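Local coordinates for beta-lactamase/D-alanine Carboxypeptidase (Yersinia pestis, PDB 3RJU), which probably acts as a serine hydrolase of the beta-lactamase and penicillin-binding protein family, opening beta-lactam rings or removing terminal D-alanine from peptides, at residues F41-T44 / N48-R51; V323-T328 / S336-G341; E15-N20 / V24-V29. All blocks are in the same frame, centred on the assembly; numbering follows the deposited sequence.

Contact 1: F41-T44 / N48-R51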
ATOM      1  N   PHE A  41       7.849  10.064  17.275  1.00 11.47           N
ATOM      2  CA  PHE A  41       8.430  11.393  17.404  1.00 10.52           C
ATOM      3  C   PHE A  41       7.427  12.463  17.035  1.00 10.21           C
ATOM      4  O   PHE A  41       6.508  12.228  16.239  1.00 11.63           O
ATOM      5  CB  PHE A  41       9.607  11.555  16.446  1.00 11.46           C
ATOM      6  CG  PHE A  41      10.696  10.556  16.644  1.00 16.24           C
ATOM      7  CD1 PHE A  41      11.702  10.781  17.558  1.00 20.46           C
ATOM      8  CD2 PHE A  41      10.735   9.396  15.873  1.00 18.24           C
ATOM      9  CE1 PHE A  41      12.721   9.844  17.735  1.00 20.06           C
ATOM     10  CE2 PHE A  41      11.745   8.469  16.044  1.00 19.12           C
ATOM     11  CZ  PHE A  41      12.739   8.697  16.978  1.00 18.55           C
ATOM     12  N   GLY A  42       7.645  13.664  17.564  1.00 10.15           N
ATOM     13  CA  GLY A  42       6.866  14.805  17.137  1.00 11.98           C
ATOM     14  C   GLY A  42       5.484  14.849  17.746  1.00 12.81           C
ATOM     15  O   GLY A  42       5.288  14.468  18.900  1.00 12.40           O
ATOM     16  N   GLU A  43       4.521  15.310  16.948  1.00 12.28           N
ATOM     17  CA  GLU A  43       3.204  15.666  17.461  1.00 11.54           C
ATOM     18  C   GLU A  43       2.122  15.097  16.577  1.00 12.27           C
ATOM     19  O   GLU A  43       2.312  14.971  15.367  1.00 11.76           O
ATOM     20  CB  GLU A  43       3.054  17.186  17.447  1.00 14.56           C
ATOM     21  CG  GLU A  43       4.172  17.952  18.073  1.00 17.53           C
ATOM     22  CD  GLU A  43       3.973  19.434  17.860  1.00 19.04           C
ATOM     23  OE1 GLU A  43       4.201  19.940  16.733  1.00 19.47           O
ATOM     24  OE2 GLU A  43       3.564  20.087  18.826  1.00 19.34           O
ATOM     25  N   THR A  44       0.977  14.789  17.173  1.00 11.91           N
ATOM     26  CA  THR A  44      -0.167  14.285  16.412  1.00 12.47           C
ATOM     27  C   THR A  44      -0.963  15.393  15.714  1.00 12.95           C
ATOM     28  O   THR A  44      -1.829  15.108  14.909  1.00 12.94           O
ATOM     29  CB  THR A  44      -1.118  13.456  17.288  1.00 12.72           C
ATOM     30  OG1 THR A  44      -1.588  14.274  18.364  1.00 14.43           O
ATOM     31  CG2 THR A  44      -0.419  12.216  17.855  1.00 13.18           C
ATOM     32  N   ASN A  48       0.535  20.648  19.140  1.00 19.31           N
ATOM     33  CA  ASN A  48      -0.170  20.066  20.283  1.00 19.59           C
ATOM     34  C   ASN A  48       0.706  19.340  21.307  1.00 20.56           C
ATOM     35  O   ASN A  48       0.242  18.987  22.394  1.00 21.27           O
ATOM     36  CB  ASN A  48      -1.380  19.212  19.859  1.00 19.53           C
ATOM     37  CG  ASN A  48      -1.002  17.810  19.378  1.00 17.66           C
ATOM     38  OD1 ASN A  48       0.170  17.463  19.218  1.00 16.15           O
ATOM     39  ND2 ASN A  48      -2.018  17.000  19.145  1.00 17.67           N
ATOM     40  N   ASN A  49       1.970  19.137  20.956  1.00 21.44           N
ATOM     41  CA  ASN A  49       2.923  18.484  21.837  1.00 23.76           C
ATOM     42  C   ASN A  49       2.482  17.131  22.359  1.00 21.99           C
ATOM     43  O   ASN A  49       2.869  16.726  23.464  1.00 23.38           O
ATOM     44  CB  ASN A  49       3.275  19.395  23.008  1.00 29.81           C
ATOM     45  CG  ASN A  49       4.736  19.709  23.044  1.00 36.35           C
ATOM     46  OD1 ASN A  49       5.190  20.682  22.423  1.00 39.69           O
ATOM     47  ND2 ASN A  49       5.501  18.874  23.745  1.00 36.69           N
ATOM     48  N   ILE A  50       1.671  16.437  21.568  1.00 19.28           N
ATOM     49  CA  ILE A  50       1.220  15.097  21.918  1.00 18.99           C
ATOM     50  C   ILE A  50       1.960  14.101  21.024  1.00 15.64           C
ATOM     51  O   ILE A  50       1.802  14.126  19.799  1.00 15.92           O
ATOM     52  CB  ILE A  50      -0.310  14.946  21.722  1.00 20.54           C
ATOM     53  CG1 ILE A  50      -1.084  15.908  22.636  1.00 22.08           C
ATOM     54  CG2 ILE A  50      -0.754  13.506  21.972  1.00 20.59           C
ATOM     55  CD1 ILE A  50      -2.616  15.809  22.474  1.00 22.53           C
ATOM     56  N   ARG A  51       2.777  13.234  21.619  1.00 14.09           N
ATOM     57  CA  ARG A  51       3.515  12.242  20.826  1.00 14.90           C
ATOM     58  C   ARG A  51       2.590  11.182  20.207  1.00 14.00           C
ATOM     59  O   ARG A  51       1.621  10.771  20.835  1.00 14.77           O
ATOM     60  CB  ARG A  51       4.545  11.541  21.707  1.00 19.81           C
ATOM     61  CG  ARG A  51       5.539  10.726  20.922  1.00 26.51           C
ATOM     62  CD  ARG A  51       6.916  11.323  21.080  1.00 34.94           C
ATOM     63  NE  ARG A  51       7.534  10.851  22.315  1.00 41.76           N
ATOM     64  CZ  ARG A  51       8.580  11.427  22.894  1.00 47.53           C
ATOM     65  NH1 ARG A  51       9.076  10.924  24.020  1.00 49.93           N
ATOM     66  NH2 ARG A  51       9.125  12.510  22.357  1.00 49.55           N
TER
HETATM   67  O   HOH W   1       7.003  14.894  21.255  1.00 37.34           O
HETATM   68  O   HOH W   2       5.294  21.995  19.697  1.00 45.37           O

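Contact 2: V323-T328 / S336-G341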
ATOM      1  N   VAL A 323      10.464  -2.880   7.952  1.00  7.74           N
ATOM      2  CA  VAL A 323      10.302  -1.567   8.541  1.00  8.46           C
ATOM      3  C   VAL A 323       9.098  -0.882   7.927  1.00  7.65           C
ATOM      4  O   VAL A 323       8.944  -0.852   6.710  1.00  8.83           O
ATOM      5  CB  VAL A 323      11.538  -0.701   8.316  1.00  8.72           C
ATOM      6  CG1 VAL A 323      11.297   0.672   8.906  1.00  9.06           C
ATOM      7  CG2 VAL A 323      12.755  -1.372   8.977  1.00  9.48           C
ATOM      8  N   PHE A 324       8.230  -0.360   8.782  1.00  7.45           N
ATOM      9  CA  PHE A 324       7.111   0.461   8.347  1.00  7.52           C
ATOM     10  C   PHE A 324       7.253   1.839   8.987  1.00  7.52           C
ATOM     11  O   PHE A 324       7.518   1.951  10.197  1.00  9.47           O
ATOM     12  CB  PHE A 324       5.787  -0.143   8.818  1.00  8.22           C
ATOM     13  CG  PHE A 324       4.597   0.751   8.582  1.00  8.37           C
ATOM     14  CD1 PHE A 324       4.143   0.991   7.282  1.00  8.23           C
ATOM     15  CD2 PHE A 324       3.925   1.344   9.642  1.00  8.50           C
ATOM     16  CE1 PHE A 324       3.048   1.815   7.044  1.00  9.09           C
ATOM     17  CE2 PHE A 324       2.833   2.171   9.410  1.00 10.64           C
ATOM     18  CZ  PHE A 324       2.389   2.399   8.106  1.00  9.74           C
ATOM     19  N   VAL A 325       7.044   2.888   8.200  1.00  7.18           N
ATOM     20  CA  VAL A 325       7.112   4.228   8.749  1.00  7.43           C
ATOM     21  C   VAL A 325       5.935   5.045   8.255  1.00  7.06           C
ATOM     22  O   VAL A 325       5.464   4.874   7.130  1.00  8.56           O
ATOM     23  CB  VAL A 325       8.461   4.947   8.392  1.00  8.27           C
ATOM     24  CG1 VAL A 325       8.597   5.108   6.887  1.00  9.99           C
ATOM     25  CG2 VAL A 325       8.551   6.288   9.094  1.00 10.91           C
ATOM     26  N   VAL A 326       5.428   5.908   9.124  1.00  8.36           N
ATOM     27  CA  VAL A 326       4.369   6.821   8.744  1.00  9.55           C
ATOM     28  C   VAL A 326       4.766   8.205   9.257  1.00  9.40           C
ATOM     29  O   VAL A 326       5.224   8.357  10.413  1.00  9.85           O
ATOM     30  CB  VAL A 326       2.963   6.409   9.288  1.00  9.82           C
ATOM     31  CG1 VAL A 326       2.982   6.159  10.804  1.00 10.34           C
ATOM     32  CG2 VAL A 326       1.934   7.491   8.917  1.00  9.86           C
ATOM     33  N   VAL A 327       4.628   9.198   8.394  1.00  8.31           N
ATOM     34  CA  VAL A 327       4.934  10.577   8.744  1.00  9.17           C
ATOM     35  C   VAL A 327       3.779  11.469   8.331  1.00  7.79           C
ATOM     36  O   VAL A 327       3.193  11.287   7.268  1.00  8.22           O
ATOM     37  CB  VAL A 327       6.245  11.024   8.006  1.00  8.85           C
ATOM     38  CG1 VAL A 327       6.298  12.542   7.755  1.00  9.12           C
ATOM     39  CG2 VAL A 327       7.493  10.515   8.733  1.00  9.29           C
ATOM     40  N   THR A 328       3.419  12.422   9.179  1.00  8.28           N
ATOM     41  CA  THR A 328       2.572  13.514   8.737  1.00  9.28           C
ATOM     42  C   THR A 328       3.456  14.665   8.204  1.00  9.53           C
ATOM     43  O   THR A 328       4.440  15.069   8.836  1.00  9.74           O
ATOM     44  CB  THR A 328       1.662  14.003   9.867  1.00  9.59           C
ATOM     45  OG1 THR A 328       2.433  14.086  11.071  1.00  9.70           O
ATOM     46  CG2 THR A 328       0.496  13.042  10.089  1.00 10.08           C
ATOM     47  N   SER A 336      11.284  11.058  -0.330  1.00  8.72           N
ATOM     48  CA  SER A 336      12.456  10.192  -0.337  1.00 11.21           C
ATOM     49  C   SER A 336      13.430  10.501   0.800  1.00 11.09           C
ATOM     50  O   SER A 336      14.301   9.694   1.085  1.00 12.19           O
ATOM     51  CB  SER A 336      13.162  10.221  -1.693  1.00 13.32           C
ATOM     52  OG  SER A 336      13.666  11.505  -1.958  1.00 14.39           O
ATOM     53  N   ASN A 337      13.267  11.637   1.477  1.00  9.21           N
ATOM     54  CA  ASN A 337      14.063  11.885   2.682  1.00 11.02           C
ATOM     55  C   ASN A 337      13.624  11.018   3.853  1.00 11.14           C
ATOM     56  O   ASN A 337      14.350  10.878   4.847  1.00 16.23           O
ATOM     57  CB  ASN A 337      14.048  13.366   3.051  1.00 11.91           C
ATOM     58  CG  ASN A 337      14.899  14.174   2.108  1.00 12.49           C
ATOM     59  OD1 ASN A 337      15.764  13.613   1.446  1.00 15.01           O
ATOM     60  ND2 ASN A 337      14.658  15.477   2.024  1.00 12.13           N
HETATM   61  N   MSE A 338      12.425  10.452   3.745  1.00  8.86           N
HETATM   62  CA  MSE A 338      11.979   9.461   4.690  1.00 10.32           C
HETATM   63  C   MSE A 338      12.360   8.063   4.188  1.00  9.24           C
HETATM   64  O   MSE A 338      13.009   7.304   4.904  1.00 10.37           O
HETATM   65  CB  MSE A 338      10.468   9.566   4.884  1.00 10.71           C
HETATM   66  CG  MSE A 338       9.894   8.515   5.828  1.00  9.96           C
HETATM   67 SE   MSE A 338       7.948   8.596   5.904  0.73 11.98          SE
HETATM   68  CE  MSE A 338       7.580   7.743   4.189  1.00 10.89           C
ATOM     69  N   SER A 339      11.996   7.728   2.948  1.00  8.60           N
ATOM     70  CA  SER A 339      12.247   6.378   2.453  1.00  9.14           C
ATOM     71  C   SER A 339      13.737   6.027   2.299  1.00  8.33           C
ATOM     72  O   SER A 339      14.126   4.900   2.579  1.00  9.73           O
ATOM     73  CB  SER A 339      11.469   6.108   1.163  1.00  9.16           C
ATOM     74  OG  SER A 339      11.897   6.955   0.110  1.00  9.35           O
ATOM     75  N   ASP A 340      14.571   6.983   1.888  1.00 10.22           N
ATOM     76  CA  ASP A 340      16.013   6.719   1.808  1.00 10.07           C
ATOM     77  C   ASP A 340      16.564   6.341   3.191  1.00  9.46           C
ATOM     78  O   ASP A 340      17.392   5.431   3.314  1.00  9.99           O
ATOM     79  CB  ASP A 340      16.791   7.926   1.292  1.00  9.13           C
ATOM     80  CG  ASP A 340      16.679   8.129  -0.221  1.00 11.07           C
ATOM     81  OD1 ASP A 340      16.199   7.226  -0.969  1.00 11.98           O
ATOM     82  OD2 ASP A 340      17.113   9.218  -0.667  1.00 11.17           O
ATOM     83  N   GLY A 341      16.114   7.041   4.233  1.00  9.09           N
ATOM     84  CA  GLY A 341      16.553   6.739   5.585  1.00  9.79           C
ATOM     85  C   GLY A 341      16.137   5.345   6.026  1.00  9.41           C
ATOM     86  O   GLY A 341      16.912   4.619   6.652  1.00 11.22           O
TER

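Contact 3: E15-N20 / V24-V29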
ATOM      1  N   GLU A  15      15.711   9.104  14.678  1.00 10.97           N
ATOM      2  CA  GLU A  15      15.581  10.540  14.844  1.00 14.21           C
ATOM      3  C   GLU A  15      16.009  11.288  13.575  1.00 12.40           C
ATOM      4  O   GLU A  15      15.431  12.323  13.224  1.00 13.10           O
ATOM      5  CB  GLU A  15      16.352  11.033  16.073  1.00 18.65           C
ATOM      6  CG  GLU A  15      15.784  12.341  16.594  1.00 26.59           C
ATOM      7  CD  GLU A  15      16.392  12.769  17.909  1.00 32.44           C
ATOM      8  OE1 GLU A  15      15.637  13.284  18.765  1.00 34.68           O
ATOM      9  OE2 GLU A  15      17.618  12.597  18.081  1.00 34.68           O
ATOM     10  N   HIS A  16      16.998  10.757  12.860  1.00 12.82           N
ATOM     11  CA  HIS A  16      17.396  11.379  11.593  1.00 14.28           C
ATOM     12  C   HIS A  16      16.268  11.358  10.568  1.00 13.15           C
ATOM     13  O   HIS A  16      16.057  12.346   9.864  1.00 13.39           O
ATOM     14  CB  HIS A  16      18.633  10.702  11.001  1.00 17.50           C
ATOM     15  CG  HIS A  16      19.894  11.009  11.738  1.00 22.56           C
ATOM     16  ND1 HIS A  16      20.158  12.250  12.271  1.00 26.26           N
ATOM     17  CD2 HIS A  16      20.962  10.235  12.032  1.00 25.19           C
ATOM     18  CE1 HIS A  16      21.337  12.226  12.868  1.00 26.83           C
ATOM     19  NE2 HIS A  16      21.849  11.017  12.729  1.00 27.19           N
ATOM     20  N   ILE A  17      15.548  10.234  10.478  1.00 11.14           N
ATOM     21  CA  ILE A  17      14.431  10.131   9.555  1.00  9.80           C
ATOM     22  C   ILE A  17      13.357  11.144   9.930  1.00 10.10           C
ATOM     23  O   ILE A  17      12.795  11.826   9.062  1.00 11.30           O
ATOM     24  CB  ILE A  17      13.852   8.704   9.547  1.00  9.73           C
ATOM     25  CG1 ILE A  17      14.896   7.728   9.000  1.00 10.06           C
ATOM     26  CG2 ILE A  17      12.549   8.638   8.722  1.00 10.24           C
ATOM     27  CD1 ILE A  17      14.576   6.248   9.262  1.00 11.99           C
ATOM     28  N   PHE A  18      13.090  11.252  11.226  1.00  8.83           N
ATOM     29  CA  PHE A  18      12.124  12.225  11.728  1.00 10.05           C
ATOM     30  C   PHE A  18      12.507  13.655  11.326  1.00 10.38           C
ATOM     31  O   PHE A  18      11.686  14.396  10.796  1.00 10.69           O
ATOM     32  CB  PHE A  18      12.028  12.144  13.259  1.00 11.05           C
ATOM     33  CG  PHE A  18      11.179  13.233  13.868  1.00 11.49           C
ATOM     34  CD1 PHE A  18       9.825  13.332  13.560  1.00 12.07           C
ATOM     35  CD2 PHE A  18      11.731  14.160  14.745  1.00 12.29           C
ATOM     36  CE1 PHE A  18       9.045  14.334  14.106  1.00 13.35           C
ATOM     37  CE2 PHE A  18      10.952  15.166  15.299  1.00 13.04           C
ATOM     38  CZ  PHE A  18       9.612  15.254  14.979  1.00 12.76           C
ATOM     39  N   TYR A  19      13.748  14.057  11.586  1.00 10.20           N
ATOM     40  CA  TYR A  19      14.141  15.425  11.263  1.00 10.44           C
ATOM     41  C   TYR A  19      14.315  15.661   9.764  1.00 10.09           C
ATOM     42  O   TYR A  19      13.884  16.697   9.242  1.00 11.09           O
ATOM     43  CB  TYR A  19      15.402  15.837  12.016  1.00 11.16           C
ATOM     44  CG  TYR A  19      15.104  16.109  13.464  1.00 15.20           C
ATOM     45  CD1 TYR A  19      14.272  17.162  13.833  1.00 17.69           C
ATOM     46  CD2 TYR A  19      15.636  15.306  14.461  1.00 16.27           C
ATOM     47  CE1 TYR A  19      13.983  17.403  15.161  1.00 19.30           C
ATOM     48  CE2 TYR A  19      15.356  15.548  15.790  1.00 18.47           C
ATOM     49  CZ  TYR A  19      14.525  16.588  16.134  1.00 20.84           C
ATOM     50  OH  TYR A  19      14.257  16.826  17.471  1.00 24.70           O
ATOM     51  N   ASN A  20      14.959  14.723   9.073  1.00  9.69           N
ATOM     52  CA  ASN A  20      15.251  14.941   7.661  1.00 10.36           C
ATOM     53  C   ASN A  20      13.997  14.995   6.814  1.00  9.74           C
ATOM     54  O   ASN A  20      13.973  15.668   5.782  1.00 11.52           O
ATOM     55  CB  ASN A  20      16.168  13.847   7.103  1.00 12.66           C
ATOM     56  CG  ASN A  20      17.564  13.911   7.668  1.00 14.33           C
ATOM     57  OD1 ASN A  20      17.981  14.941   8.188  1.00 16.09           O
ATOM     58  ND2 ASN A  20      18.301  12.813   7.551  1.00 15.26           N
ATOM     59  N   VAL A  24       5.857  16.355  10.948  1.00 10.85           N
ATOM     60  CA  VAL A  24       5.149  16.931  12.084  1.00  9.59           C
ATOM     61  C   VAL A  24       5.127  15.854  13.175  1.00 11.00           C
ATOM     62  O   VAL A  24       5.502  16.096  14.332  1.00 11.77           O
ATOM     63  CB  VAL A  24       3.709  17.306  11.706  1.00  9.91           C
ATOM     64  CG1 VAL A  24       2.918  17.689  12.960  1.00 10.30           C
ATOM     65  CG2 VAL A  24       3.692  18.453  10.696  1.00 11.37           C
ATOM     66  N   GLY A  25       4.695  14.647  12.792  1.00  9.90           N
ATOM     67  CA  GLY A  25       4.738  13.494  13.675  1.00  9.54           C
ATOM     68  C   GLY A  25       5.190  12.270  12.913  1.00  9.21           C
ATOM     69  O   GLY A  25       5.066  12.216  11.685  1.00  9.70           O
HETATM   70  N   MSE A  26       5.702  11.279  13.631  1.00  9.29           N
HETATM   71  CA  MSE A  26       6.187  10.052  13.001  1.00  8.57           C
HETATM   72  C   MSE A  26       5.994   8.848  13.909  1.00  9.54           C
HETATM   73  O   MSE A  26       6.213   8.933  15.134  1.00 10.67           O
HETATM   74  CB  MSE A  26       7.672  10.183  12.656  1.00  9.20           C
HETATM   75  CG  MSE A  26       8.271   8.925  12.038  1.00 11.83           C
HETATM   76 SE   MSE A  26      10.090   9.274  11.491  0.74 17.11          SE
HETATM   77  CE  MSE A  26      10.973   7.737  12.143  1.00 17.02           C
ATOM     78  N   ALA A  27       5.593   7.720  13.315  1.00  8.90           N
ATOM     79  CA  ALA A  27       5.712   6.436  13.985  1.00  8.33           C
ATOM     80  C   ALA A  27       6.539   5.494  13.118  1.00  8.32           C
ATOM     81  O   ALA A  27       6.343   5.408  11.902  1.00  9.68           O
ATOM     82  CB  ALA A  27       4.342   5.823  14.269  1.00  8.62           C
ATOM     83  N   LEU A  28       7.452   4.775  13.764  1.00  8.96           N
ATOM     84  CA  LEU A  28       8.348   3.840  13.093  1.00  7.70           C
ATOM     85  C   LEU A  28       8.201   2.477  13.768  1.00  9.14           C
ATOM     86  O   LEU A  28       8.269   2.380  15.009  1.00 10.45           O
ATOM     87  CB  LEU A  28       9.807   4.326  13.222  1.00  9.46           C
ATOM     88  CG  LEU A  28      10.897   3.445  12.593  1.00 10.15           C
ATOM     89  CD1 LEU A  28      10.848   3.468  11.069  1.00 11.18           C
ATOM     90  CD2 LEU A  28      12.263   3.934  13.073  1.00 11.70           C
ATOM     91  N   VAL A  29       8.011   1.437  12.958  1.00  8.40           N
ATOM     92  CA  VAL A  29       7.842   0.087  13.457  1.00 10.15           C
ATOM     93  C   VAL A  29       8.875  -0.777  12.769  1.00  9.36           C
ATOM     94  O   VAL A  29       8.898  -0.866  11.531  1.00 10.02           O
ATOM     95  CB  VAL A  29       6.441  -0.483  13.116  1.00 10.24           C
ATOM     96  CG1 VAL A  29       6.323  -1.944  13.582  1.00  9.92           C
ATOM     97  CG2 VAL A  29       5.348   0.382  13.745  1.00 13.47           C
TER

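Contact 1: F41-T44 / N48-R51
A polar surface contact joins Gly42-Thr44, at the end of edge strand 35-42, to Asn48-Arg51 in the loop that doubles back on them. The carboxylate of Glu43 reaches into this bend. Its OE2 accepts from Asn49 N at 2.8 Å, on the anti side and 23° out of the carboxylate plane, while OE1 takes Gly47 N. One water donates to Glu43 OE2 and to Asn49 OD1, its oxygen 3.0 Å from the latter. Ile50, on the returning arm, accepts from Thr44 N through its O at 2.8 Å, and the same oxygen lies 3.1 Å from Glu43 CA in a CA-H...O contact; Arg51 CA makes another to Gly42 O at 3.4 Å. Asn48 completes the grip with both ends of its amide. ND2 donates to Thr44 OG1 at 2.9 Å, almost straight at 175° and in the amide plane, the side chains crossing at about a right angle. With chi1 at 80°, CG sits between its backbone N and carbonyl carbon, and OD1 curls back to accept Ile50 N at 3.0 Å from above the carbonyl plane. That last bond closes an Asx turn, here built into a reversal at the exit of an edge strand.

Contact 2: V323-T328 / S336-G341
No ring or other flat group takes part where Val325 and Val327 meet Met338; there are no faces or edges to assign, and the contact is branched aliphatic carbon against the end of a selenomethionine. Met338 leaves helix 336-349 pointing at the strand. Its chain runs straight out through CG, and the extended chi1 (178°) and chi2 (-175°) carry SE to both valines; the bend at chi3 (76°) then brings CE toward Val325 CG1. The closest neighbour of SE here is Val327 CG2, 3.4 Å away, a tight approach for a selenium and a methyl group, and Val327 CB follows at 3.6 Å. These two side chains slide past each other in opposite directions. Val325 instead meets Met338 tip to tip: its CG1 is 3.7 Å from SE, 3.8 Å from Met338 CG and 3.9 Å from Met338 CE, so one methyl lies against most of the outer chain. All three residues are buried, and no hydrogen bond crosses the contact. This is the C-terminal helix packing on the antiparallel sheet, an arrangement familiar from serine beta-lactamases and penicillin-binding proteins, where terminal helices cover one side of the sheet. Strand 321-328 is an inner strand, bonded to 25-32 along one edge and to 309-316 along the other. Val325 also touches Val342, one turn further along the helix, and Leu28 of the neighbouring strand. Val327 packs on Met26 and Ile310, while Val326, between the two, points away from the helix and rests on Ala27 and Phe309.

Contact 3: E15-N20 / V24-V29
Met26, a selenomethionine, and Phe18 carry most of the burial between strand 25-32 and the end of helix 6-20, with Ile17 next. Met26 points at the helix and, with chi1 178° and chi2 174°, stretches out far enough to lay its SE against the helix backbone. SE is 3.6 Å from Phe18 CA and 3.9 Å from Phe18 CB. Its methyl lies across Ile17: CE is 3.9 Å from Ile17 CG2 and 4.0 Å from Ile17 CB, and the two side chains cross at about a right angle. The end of Met26 thus fills the corner between two successive helix residues. Phe18 works differently. Its ring stands beside the start of the strand, with CE1 4.0 Å from Val24 O, which lies at the ring edge and in its plane. Closer in, CD1 meets Met26 CB obliquely at 3.9 Å. The ring also meets that of Phe41 on the next strand. No hydrogen bond crosses between the two segments; at the turn Ser21 OG pairs with the carbonyl oxygens of Ile17 and Phe18. The axes of 15-20 and 25-29 come within 9.1 Å, with N-to-C directions 149° from each other, so the chain reverses sharply between them. This is an alpha-beta hairpin, placing the N-terminal helix on the sheet as in the beta-lactamase and penicillin-binding protein fold.

In the fold
All three contacts reach the same antiparallel sheet, at its edge or further in. Contacts 2 and 3 are buried and close, their centres about 7 Å apart: each lays a helix from one end of the chain on adjacent strands, 321-328 and 25-32, and in both a selenomethionine sits among apolar groups. Backbone bonds between the strands tie them, as from Val29 N to Phe324 O. Contact 1 lies at the surface, about 11 Å from contact 3 between centres, and is polar, with backbone amides, a carboxylate and waters in place of apolar packing. It joins contact 3 through strands 35-42 and 25-32, but does not touch contact 2.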